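Local coordinates for uncharacterized protein GSU0716 (Geobacter sulfurreducens PCA, PDB 3BIJ) that is of unknown function but probably acts as a cysteine-type endopeptidase of the caspase-like C14 family, at residues L26-A31 / S214-F219; G207-Q212 / D254-F259; L228-N233 / K245-R250. All blocks are in the same frame, centred on the assembly; numbering follows the deposited sequence.

Contact 1 of 3, residues L26-A31 / S214-F219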
loop_
_atom_site.group_PDB
_atom_site.type_symbol
_atom_site.label_atom_id
_atom_site.label_comp_id
_atom_site.label_asym_id
_atom_site.label_seq_id
_atom_site.Cartn_x
_atom_site.Cartn_y
_atom_site.Cartn_z
ATOM N N LEU A 26 -12.591 -23.124 8.919
ATOM C CA LEU A 26 -11.495 -22.482 9.645
ATOM C C LEU A 26 -10.509 -23.595 9.955
ATOM O O LEU A 26 -10.877 -24.767 9.928
ATOM C CB LEU A 26 -11.989 -21.849 10.949
ATOM C CG LEU A 26 -12.933 -20.653 10.808
ATOM C CD1 LEU A 26 -13.548 -20.330 12.148
ATOM C CD2 LEU A 26 -12.181 -19.454 10.251
ATOM N N ASN A 27 -9.264 -23.262 10.251
ATOM C CA ASN A 27 -8.331 -24.337 10.518
ATOM C C ASN A 27 -7.367 -24.069 11.647
ATOM O O ASN A 27 -6.156 -24.114 11.457
ATOM C CB ASN A 27 -7.574 -24.675 9.236
ATOM C CG ASN A 27 -7.025 -23.448 8.552
ATOM O OD1 ASN A 27 -6.220 -22.722 9.130
ATOM N ND2 ASN A 27 -7.454 -23.204 7.321
ATOM N N ALA A 28 -7.917 -23.807 12.828
ATOM C CA ALA A 28 -7.123 -23.531 14.012
ATOM C C ALA A 28 -8.021 -23.512 15.240
ATOM O O ALA A 28 -7.540 -23.384 16.362
ATOM C CB ALA A 28 -6.409 -22.193 13.865
ATOM N N CYS A 29 -9.323 -23.644 15.030
ATOM C CA CYS A 29 -10.256 -23.636 16.137
ATOM C C CYS A 29 -10.165 -24.914 16.951
ATOM O O CYS A 29 -10.213 -24.869 18.176
ATOM C CB CYS A 29 -11.677 -23.409 15.623
ATOM S SG CYS A 29 -11.857 -21.785 14.839
ATOM N N GLU A 30 -10.023 -26.058 16.291
ATOM C CA GLU A 30 -9.908 -27.304 17.041
ATOM C C GLU A 30 -8.595 -27.304 17.821
ATOM O O GLU A 30 -8.525 -27.806 18.937
ATOM C CB GLU A 30 -9.995 -28.503 16.103
ATOM C CG GLU A 30 -11.433 -28.817 15.760
ATOM C CD GLU A 30 -11.572 -29.965 14.795
ATOM O OE1 GLU A 30 -10.947 -31.018 15.032
ATOM O OE2 GLU A 30 -12.315 -29.810 13.806
ATOM N N ALA A 31 -7.562 -26.717 17.232
ATOM C CA ALA A 31 -6.281 -26.633 17.896
ATOM C C ALA A 31 -6.466 -25.767 19.141
ATOM O O ALA A 31 -6.007 -26.132 20.223
ATOM C CB ALA A 31 -5.228 -26.025 16.961
ATOM N N SER A 214 -11.542 -10.901 14.931
ATOM C CA SER A 214 -10.551 -11.843 15.456
ATOM C C SER A 214 -9.958 -12.679 14.342
ATOM O O SER A 214 -10.679 -13.316 13.578
ATOM C CB SER A 214 -11.178 -12.762 16.506
ATOM O OG SER A 214 -11.404 -12.059 17.706
ATOM N N GLN A 215 -8.638 -12.694 14.271
ATOM C CA GLN A 215 -7.959 -13.425 13.223
ATOM C C GLN A 215 -7.789 -14.919 13.492
ATOM O O GLN A 215 -7.457 -15.333 14.599
ATOM C CB GLN A 215 -6.608 -12.774 12.972
ATOM C CG GLN A 215 -6.018 -13.136 11.653
ATOM C CD GLN A 215 -4.861 -12.237 11.282
ATOM O OE1 GLN A 215 -5.025 -11.015 11.145
ATOM N NE2 GLN A 215 -3.676 -12.834 11.110
ATOM N N ASP A 216 -8.042 -15.726 12.470
ATOM C CA ASP A 216 -7.897 -17.167 12.572
ATOM C C ASP A 216 -6.536 -17.541 11.998
ATOM O O ASP A 216 -6.343 -17.500 10.784
ATOM C CB ASP A 216 -8.983 -17.869 11.765
ATOM C CG ASP A 216 -8.779 -19.375 11.705
ATOM O OD1 ASP A 216 -8.846 -19.958 10.601
ATOM O OD2 ASP A 216 -8.559 -19.987 12.768
ATOM N N GLY A 217 -5.594 -17.894 12.861
ATOM C CA GLY A 217 -4.277 -18.274 12.385
ATOM C C GLY A 217 -4.293 -19.659 11.763
ATOM O O GLY A 217 -5.346 -20.302 11.706
ATOM N N ALA A 218 -3.136 -20.130 11.299
ATOM C CA ALA A 218 -3.064 -21.456 10.684
ATOM C C ALA A 218 -2.975 -22.591 11.708
ATOM O O ALA A 218 -3.339 -23.728 11.399
ATOM C CB ALA A 218 -1.887 -21.525 9.726
ATOM N N PHE A 219 -2.508 -22.282 12.923
ATOM C CA PHE A 219 -2.385 -23.299 13.975
ATOM C C PHE A 219 -3.090 -23.003 15.296
ATOM O O PHE A 219 -3.065 -23.814 16.219
ATOM C CB PHE A 219 -0.916 -23.607 14.223
ATOM C CG PHE A 219 -0.165 -23.881 12.964
ATOM C CD1 PHE A 219 0.450 -22.833 12.277
ATOM C CD2 PHE A 219 -0.154 -25.163 12.406
ATOM C CE1 PHE A 219 1.059 -23.047 11.051
ATOM C CE2 PHE A 219 0.451 -25.391 11.178
ATOM C CZ PHE A 219 1.061 -24.329 10.494
#
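Asp-216 lays its carboxylate across the turn that leads into helix 29-42, overlapping the side chain of Leu-26 on one oxygen and the methyl of Ala-28 on the other. Its CG stands anti to the backbone N (chi1 173°), a torsion that carries the carboxyl carbon toward the facing segment. From there OD1 comes within 3.4 Å of Leu-26 CD2, while OD2 lies 3.3 Å from Ala-28 CB. The one hydrogen bond between the segments also ends on this group: Asn-27 N donates to Asp-216 OD1 over 3.3 Å, a weak bond by length although fairly straight at 166°. The stronger partners of the carboxylate are two arginines, since OD1 forms a salt bridge with Arg-163 and OD2 one with Arg-165. The charge is thereby gripped from both oxygens, which would probably favour its ionised form in a mostly buried place.

Beyond the acid, small methyl groups meet backbone carbonyls. Ala-28, the N-cap residue of the helix, sets CB 3.1 Å from Gly-217 O, and one turn further on Ala-31 CB meets Phe-219 O at 3.2 Å. Asn-27 brings OD1 to 3.7 Å from Ala-218 CA. The ring of Phe-219 meets Trp-22 of the second subunit, the planes at about 85°.

The helix that begins here forms the beta-alpha-beta crossover between the parallel strands 4-10 and 46-51, and Leu-26 and Cys-29 also touch strand 76-89 at His-84 and Ser-82. The crossover helix and the segment 214-219 both belong to the caspase-like domain, where loops at this end of the sheet probably border the substrate cleft, as in relatives.

Contact 2 of 3, residues G207-Q212 / D254-F259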
loop_
_atom_site.group_PDB
_atom_site.type_symbol
_atom_site.label_atom_id
_atom_site.label_comp_id
_atom_site.label_asym_id
_atom_site.label_seq_id
_atom_site.Cartn_x
_atom_site.Cartn_y
_atom_site.Cartn_z
ATOM N N GLY A 207 -11.390 -12.398 22.247
ATOM C CA GLY A 207 -10.256 -12.164 21.371
ATOM C C GLY A 207 -10.110 -10.764 20.806
ATOM O O GLY A 207 -9.025 -10.361 20.376
ATOM N N CYS A 208 -11.193 -10.001 20.787
ATOM C CA CYS A 208 -11.109 -8.650 20.243
ATOM C C CYS A 208 -12.211 -7.726 20.763
ATOM O O CYS A 208 -13.093 -8.152 21.508
ATOM C CB CYS A 208 -11.169 -8.716 18.712
ATOM S SG CYS A 208 -12.771 -9.267 18.052
ATOM N N GLN A 209 -12.142 -6.458 20.354
ATOM C CA GLN A 209 -13.122 -5.444 20.742
ATOM C C GLN A 209 -14.322 -5.537 19.796
ATOM O O GLN A 209 -14.229 -6.135 18.716
ATOM C CB GLN A 209 -12.526 -4.035 20.645
ATOM C CG GLN A 209 -11.252 -3.817 21.442
ATOM C CD GLN A 209 -11.452 -3.941 22.929
ATOM O OE1 GLN A 209 -10.554 -4.371 23.639
ATOM N NE2 GLN A 209 -12.623 -3.544 23.416
ATOM N N ASP A 210 -15.438 -4.930 20.203
ATOM C CA ASP A 210 -16.672 -4.933 19.422
ATOM C C ASP A 210 -16.533 -4.271 18.047
ATOM O O ASP A 210 -17.344 -4.499 17.143
ATOM C CB ASP A 210 -17.788 -4.242 20.207
ATOM C CG ASP A 210 -18.149 -4.984 21.465
ATOM O OD1 ASP A 210 -18.962 -4.460 22.264
ATOM O OD2 ASP A 210 -17.618 -6.102 21.654
ATOM N N ASN A 211 -15.516 -3.433 17.895
ATOM C CA ASN A 211 -15.290 -2.774 16.623
ATOM C C ASN A 211 -14.144 -3.443 15.880
ATOM O O ASN A 211 -13.643 -2.912 14.892
ATOM C CB ASN A 211 -14.960 -1.292 16.816
ATOM C CG ASN A 211 -13.651 -1.072 17.549
ATOM O OD1 ASN A 211 -13.036 -0.015 17.423
ATOM N ND2 ASN A 211 -13.224 -2.064 18.330
ATOM N N GLN A 212 -13.710 -4.604 16.357
ATOM C CA GLN A 212 -12.613 -5.300 15.689
ATOM C C GLN A 212 -13.034 -6.693 15.250
ATOM O O GLN A 212 -14.171 -7.101 15.464
ATOM C CB GLN A 212 -11.395 -5.397 16.611
ATOM C CG GLN A 212 -10.837 -4.055 17.044
ATOM C CD GLN A 212 -9.733 -4.214 18.048
ATOM O OE1 GLN A 212 -9.858 -4.998 18.987
ATOM N NE2 GLN A 212 -8.638 -3.473 17.865
ATOM N N ASP A 254 -5.069 -3.640 15.703
ATOM C CA ASP A 254 -6.342 -3.913 15.031
ATOM C C ASP A 254 -7.072 -5.106 15.669
ATOM O O ASP A 254 -8.178 -5.473 15.253
ATOM C CB ASP A 254 -6.106 -4.168 13.534
ATOM C CG ASP A 254 -5.484 -5.515 13.262
ATOM O OD1 ASP A 254 -4.444 -5.848 13.875
ATOM O OD2 ASP A 254 -6.036 -6.253 12.420
ATOM N N GLN A 255 -6.433 -5.719 16.664
ATOM C CA GLN A 255 -7.021 -6.838 17.399
ATOM C C GLN A 255 -6.586 -6.801 18.863
ATOM O O GLN A 255 -5.464 -7.183 19.197
ATOM C CB GLN A 255 -6.628 -8.200 16.810
ATOM C CG GLN A 255 -7.552 -9.286 17.358
ATOM C CD GLN A 255 -7.274 -10.691 16.852
ATOM O OE1 GLN A 255 -6.769 -10.888 15.755
ATOM N NE2 GLN A 255 -7.641 -11.673 17.649
ATOM N N THR A 256 -7.480 -6.346 19.734
ATOM C CA THR A 256 -7.173 -6.242 21.157
ATOM C C THR A 256 -8.166 -7.049 21.969
ATOM O O THR A 256 -9.357 -6.743 21.968
ATOM C CB THR A 256 -7.249 -4.776 21.663
ATOM O OG1 THR A 256 -6.476 -3.926 20.810
ATOM C CG2 THR A 256 -6.710 -4.677 23.089
ATOM N N PRO A 257 -7.697 -8.105 22.657
ATOM C CA PRO A 257 -8.637 -8.894 23.458
ATOM C C PRO A 257 -9.191 -8.026 24.578
ATOM O O PRO A 257 -8.511 -7.123 25.075
ATOM C CB PRO A 257 -7.784 -10.075 23.943
ATOM C CG PRO A 257 -6.372 -9.575 23.842
ATOM C CD PRO A 257 -6.387 -8.776 22.571
ATOM N N ASN A 258 -10.439 -8.290 24.951
ATOM C CA ASN A 258 -11.112 -7.520 25.983
ATOM C C ASN A 258 -11.244 -8.240 27.323
ATOM O O ASN A 258 -11.367 -9.467 27.391
ATOM C CB ASN A 258 -12.497 -7.132 25.491
ATOM C CG ASN A 258 -13.048 -5.930 26.207
ATOM O OD1 ASN A 258 -14.242 -5.865 26.482
ATOM N ND2 ASN A 258 -12.184 -4.960 26.506
ATOM N N PHE A 259 -11.239 -7.445 28.386
ATOM C CA PHE A 259 -11.357 -7.936 29.748
ATOM C C PHE A 259 -12.664 -7.380 30.338
ATOM O O PHE A 259 -12.712 -6.250 30.821
ATOM C CB PHE A 259 -10.130 -7.462 30.540
ATOM C CG PHE A 259 -9.987 -8.092 31.898
ATOM C CD1 PHE A 259 -10.689 -7.598 32.990
ATOM C CD2 PHE A 259 -9.141 -9.178 32.084
ATOM C CE1 PHE A 259 -10.549 -8.177 34.245
ATOM C CE2 PHE A 259 -9.000 -9.757 33.332
ATOM C CZ PHE A 259 -9.704 -9.254 34.410
#
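The amide of Gln-212 has the Asp-254 to Gln-255 peptide group lying over one face, with NE2 3.2 Å from Asp-254 C. At its edge OE1 accepts two backbone donors: Gln-209 N at 3.0 Å, in the carbonyl plane on a lone pair, and Thr-256 N at 2.8 Å, tilted 32° from that plane on the side of that peptide. The first bond lies inside the type I turn from Gln-209 to Gln-212, so a single oxygen ties turn to neighbour, while NE2 bonds to Pro-253 O of the third subunit. A second pair of flat groups, the amides of Gln-209 and Asn-258, stands 76° apart, the side chains crossing at about a right angle.

Elsewhere the grip is lighter. Gln-255 NE2 gives a weak bond to Gly-207 O at 3.3 Å, its OE1 being taken by Gln-215 N, and Cys-208 CA approaches Thr-256 O at 3.1 Å in a CA-H...O contact.

The loop after strand 201-206 meets the lead-in and first residues of strand 258-263, its antiparallel neighbour in the central sheet. Gln-255 and Pro-257 rest on Phe-223 of helix 222-231, and Thr-256 and Pro-257 on Val-248 of helix 240-250.

Contact 3 of 3, residues L228-N233 / K245-R250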
loop_
_atom_site.group_PDB
_atom_site.type_symbol
_atom_site.label_atom_id
_atom_site.label_comp_id
_atom_site.label_asym_id
_atom_site.label_seq_id
_atom_site.Cartn_x
_atom_site.Cartn_y
_atom_site.Cartn_z
ATOM N N LEU A 228 -1.278 -18.621 24.826
ATOM C CA LEU A 228 -0.356 -19.716 25.104
ATOM C C LEU A 228 1.087 -19.237 25.235
ATOM O O LEU A 228 1.868 -19.783 26.017
ATOM C CB LEU A 228 -0.438 -20.773 24.003
ATOM C CG LEU A 228 -1.819 -21.402 23.857
ATOM C CD1 LEU A 228 -1.875 -22.283 22.613
ATOM C CD2 LEU A 228 -2.135 -22.180 25.094
ATOM N N ARG A 229 1.455 -18.214 24.480
ATOM C CA ARG A 229 2.829 -17.732 24.564
ATOM C C ARG A 229 3.175 -17.055 25.904
ATOM O O ARG A 229 4.278 -17.239 26.412
ATOM C CB ARG A 229 3.136 -16.804 23.380
ATOM C CG ARG A 229 4.496 -16.118 23.469
ATOM C CD ARG A 229 5.230 -16.022 22.133
ATOM N NE ARG A 229 5.984 -17.232 21.845
ATOM C CZ ARG A 229 7.092 -17.264 21.108
ATOM N NH1 ARG A 229 7.723 -18.410 20.887
ATOM N NH2 ARG A 229 7.579 -16.145 20.597
ATOM N N VAL A 230 2.253 -16.282 26.480
ATOM C CA VAL A 230 2.545 -15.634 27.758
ATOM C C VAL A 230 2.352 -16.643 28.873
ATOM O O VAL A 230 3.027 -16.589 29.888
ATOM C CB VAL A 230 1.629 -14.412 28.038
ATOM C CG1 VAL A 230 1.699 -13.427 26.886
ATOM C CG2 VAL A 230 0.202 -14.868 28.256
ATOM N N TRP A 231 1.418 -17.567 28.695
ATOM C CA TRP A 231 1.200 -18.570 29.720
ATOM C C TRP A 231 2.454 -19.437 29.812
ATOM O O TRP A 231 2.769 -19.996 30.861
ATOM C CB TRP A 231 -0.012 -19.416 29.368
ATOM C CG TRP A 231 -0.221 -20.572 30.275
ATOM C CD1 TRP A 231 -0.213 -21.901 29.926
ATOM C CD2 TRP A 231 -0.552 -20.524 31.660
ATOM N NE1 TRP A 231 -0.530 -22.675 31.002
ATOM C CE2 TRP A 231 -0.747 -21.861 32.086
ATOM C CE3 TRP A 231 -0.713 -19.486 32.590
ATOM C CZ2 TRP A 231 -1.096 -22.189 33.404
ATOM C CZ3 TRP A 231 -1.062 -19.817 33.905
ATOM C CH2 TRP A 231 -1.248 -21.160 34.292
ATOM N N LYS A 232 3.173 -19.531 28.702
ATOM C CA LYS A 232 4.406 -20.311 28.616
ATOM C C LYS A 232 4.403 -21.651 29.348
ATOM O O LYS A 232 5.256 -21.909 30.208
ATOM C CB LYS A 232 5.609 -19.488 29.088
ATOM C CG LYS A 232 6.934 -20.031 28.566
ATOM C CD LYS A 232 8.075 -19.140 28.939
ATOM C CE LYS A 232 9.356 -19.568 28.241
ATOM N NZ LYS A 232 10.508 -18.666 28.583
ATOM N N ASN A 233 3.444 -22.507 28.997
ATOM C CA ASN A 233 3.334 -23.846 29.583
ATOM C C ASN A 233 3.280 -23.854 31.102
ATOM O O ASN A 233 3.901 -24.710 31.736
ATOM C CB ASN A 233 4.515 -24.710 29.126
ATOM C CG ASN A 233 4.670 -24.730 27.620
ATOM O OD1 ASN A 233 3.869 -25.337 26.917
ATOM N ND2 ASN A 233 5.705 -24.055 27.114
ATOM N N LYS A 245 -3.155 -7.990 30.388
ATOM C CA LYS A 245 -2.289 -6.885 29.957
ATOM C C LYS A 245 -1.053 -7.355 29.194
ATOM O O LYS A 245 -0.608 -6.700 28.242
ATOM C CB LYS A 245 -1.860 -6.035 31.159
ATOM C CG LYS A 245 -3.011 -5.267 31.800
ATOM C CD LYS A 245 -2.554 -4.444 33.005
ATOM C CE LYS A 245 -1.602 -3.309 32.596
ATOM N NZ LYS A 245 -2.286 -2.240 31.776
ATOM N N ALA A 246 -0.508 -8.496 29.603
ATOM C CA ALA A 246 0.672 -9.057 28.945
ATOM C C ALA A 246 0.329 -9.571 27.541
ATOM O O ALA A 246 1.167 -9.553 26.642
ATOM C CB ALA A 246 1.260 -10.193 29.793
ATOM N N ILE A 247 -0.899 -10.034 27.358
ATOM C CA ILE A 247 -1.302 -10.535 26.058
ATOM C C ILE A 247 -1.540 -9.373 25.110
ATOM O O ILE A 247 -0.923 -9.308 24.053
ATOM C CB ILE A 247 -2.575 -11.395 26.160
ATOM C CG1 ILE A 247 -2.273 -12.639 26.991
ATOM C CG2 ILE A 247 -3.063 -11.791 24.777
ATOM C CD1 ILE A 247 -3.463 -13.485 27.276
ATOM N N VAL A 248 -2.422 -8.451 25.490
ATOM C CA VAL A 248 -2.704 -7.306 24.637
ATOM C C VAL A 248 -1.424 -6.584 24.223
ATOM O O VAL A 248 -1.337 -6.055 23.125
ATOM C CB VAL A 248 -3.660 -6.292 25.315
ATOM C CG1 VAL A 248 -4.884 -7.009 25.847
ATOM C CG2 VAL A 248 -2.946 -5.542 26.405
ATOM N N ARG A 249 -0.427 -6.582 25.090
ATOM C CA ARG A 249 0.818 -5.908 24.784
ATOM C C ARG A 249 1.473 -6.468 23.530
ATOM O O ARG A 249 2.128 -5.737 22.792
ATOM C CB ARG A 249 1.781 -6.037 25.964
ATOM C CG ARG A 249 2.488 -4.746 26.346
ATOM C CD ARG A 249 1.470 -3.648 26.667
ATOM N NE ARG A 249 2.111 -2.433 27.189
ATOM C CZ ARG A 249 2.708 -2.358 28.373
ATOM N NH1 ARG A 249 2.745 -3.429 29.164
ATOM N NH2 ARG A 249 3.268 -1.221 28.761
ATOM N N ARG A 250 1.278 -7.761 23.289
ATOM C CA ARG A 250 1.862 -8.458 22.143
ATOM C C ARG A 250 0.990 -8.433 20.891
ATOM O O ARG A 250 1.475 -8.634 19.783
ATOM C CB ARG A 250 2.128 -9.909 22.533
ATOM C CG ARG A 250 2.925 -10.052 23.824
ATOM C CD ARG A 250 3.034 -11.504 24.255
ATOM N NE ARG A 250 3.788 -12.310 23.288
ATOM C CZ ARG A 250 5.104 -12.246 23.122
ATOM N NH1 ARG A 250 5.840 -11.415 23.857
ATOM N NH2 ARG A 250 5.680 -13.017 22.220
#
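Val-230 and Ile-247 supply the apolar part of this helix-to-helix contact, their side chains crossing at about a right angle. In Val-230 a chi1 of -55° puts CG1 anti to the carbonyl carbon and leaves CG2 between the backbone N and the carbonyl carbon, where it meets Ile-247 CG1 at 3.6 Å. The other branch, CG1, turns to the aliphatic part of Arg-250 and lies 3.5 Å from its CD, the two chains sliding past each other in opposite directions. The same methyl brushes Ala-246, 4.4 Å from its CB, so that Val-230 touches three residues of the facing helix.

Charge makes up the second kind of interaction. The guanidinium groups of Arg-229 and Arg-250 approach with their planes 58° apart, and Arg-250 NH2 lies at the edge of the Arg-229 group, near its plane. Their NH2 atoms are 4.0 Å from each other, a proximity of like charges that is probably offset by Asp-97 of the second subunit, whose OD2 forms a salt bridge with both. The two arginine side chains cross at about a right angle. The Arg-250 chain bends at chi3 (64°), which turns NE off the line of the methylenes ending at CD, the atom that touches Val-230 CG1. An alanine here would probably leave Asp-97 of the second subunit with Arg-229 as its remaining partner in this pair and open a gap beside Val-230 CG1, where CD had packed.

The contact joins the C-terminal part of helix 222-231 to helix 240-250. Ile-247 also packs on Phe-223 and Leu-227 of the first helix, and Val-230 on Phe-243 of the second. Leu-228, and the far end of Trp-231, rest on helix 29-42, which places the pair of helices beside the crossover helix.

Contacts 2 and 3 are both buried, though contact 3 lies farthest from the chain centre, where neighbouring subunits cover it; contact 1 is partly buried. Contact 2 touches both others, by a side-chain-to-backbone hydrogen bond on the side of contact 1 and by apolar packing on that of contact 3, which is nested in the chain loop that contact 2 closes. Their chemistry differs with place: an acid with two arginines joins loop to helix start in contact 1, side-chain amides bonded to backbone groups join the segments of contact 2, and methyl groups with two arginines join helices in contact 3. Contacts 1 and 3 both reach the second subunit, whereas contacts 2 and 3 share the third.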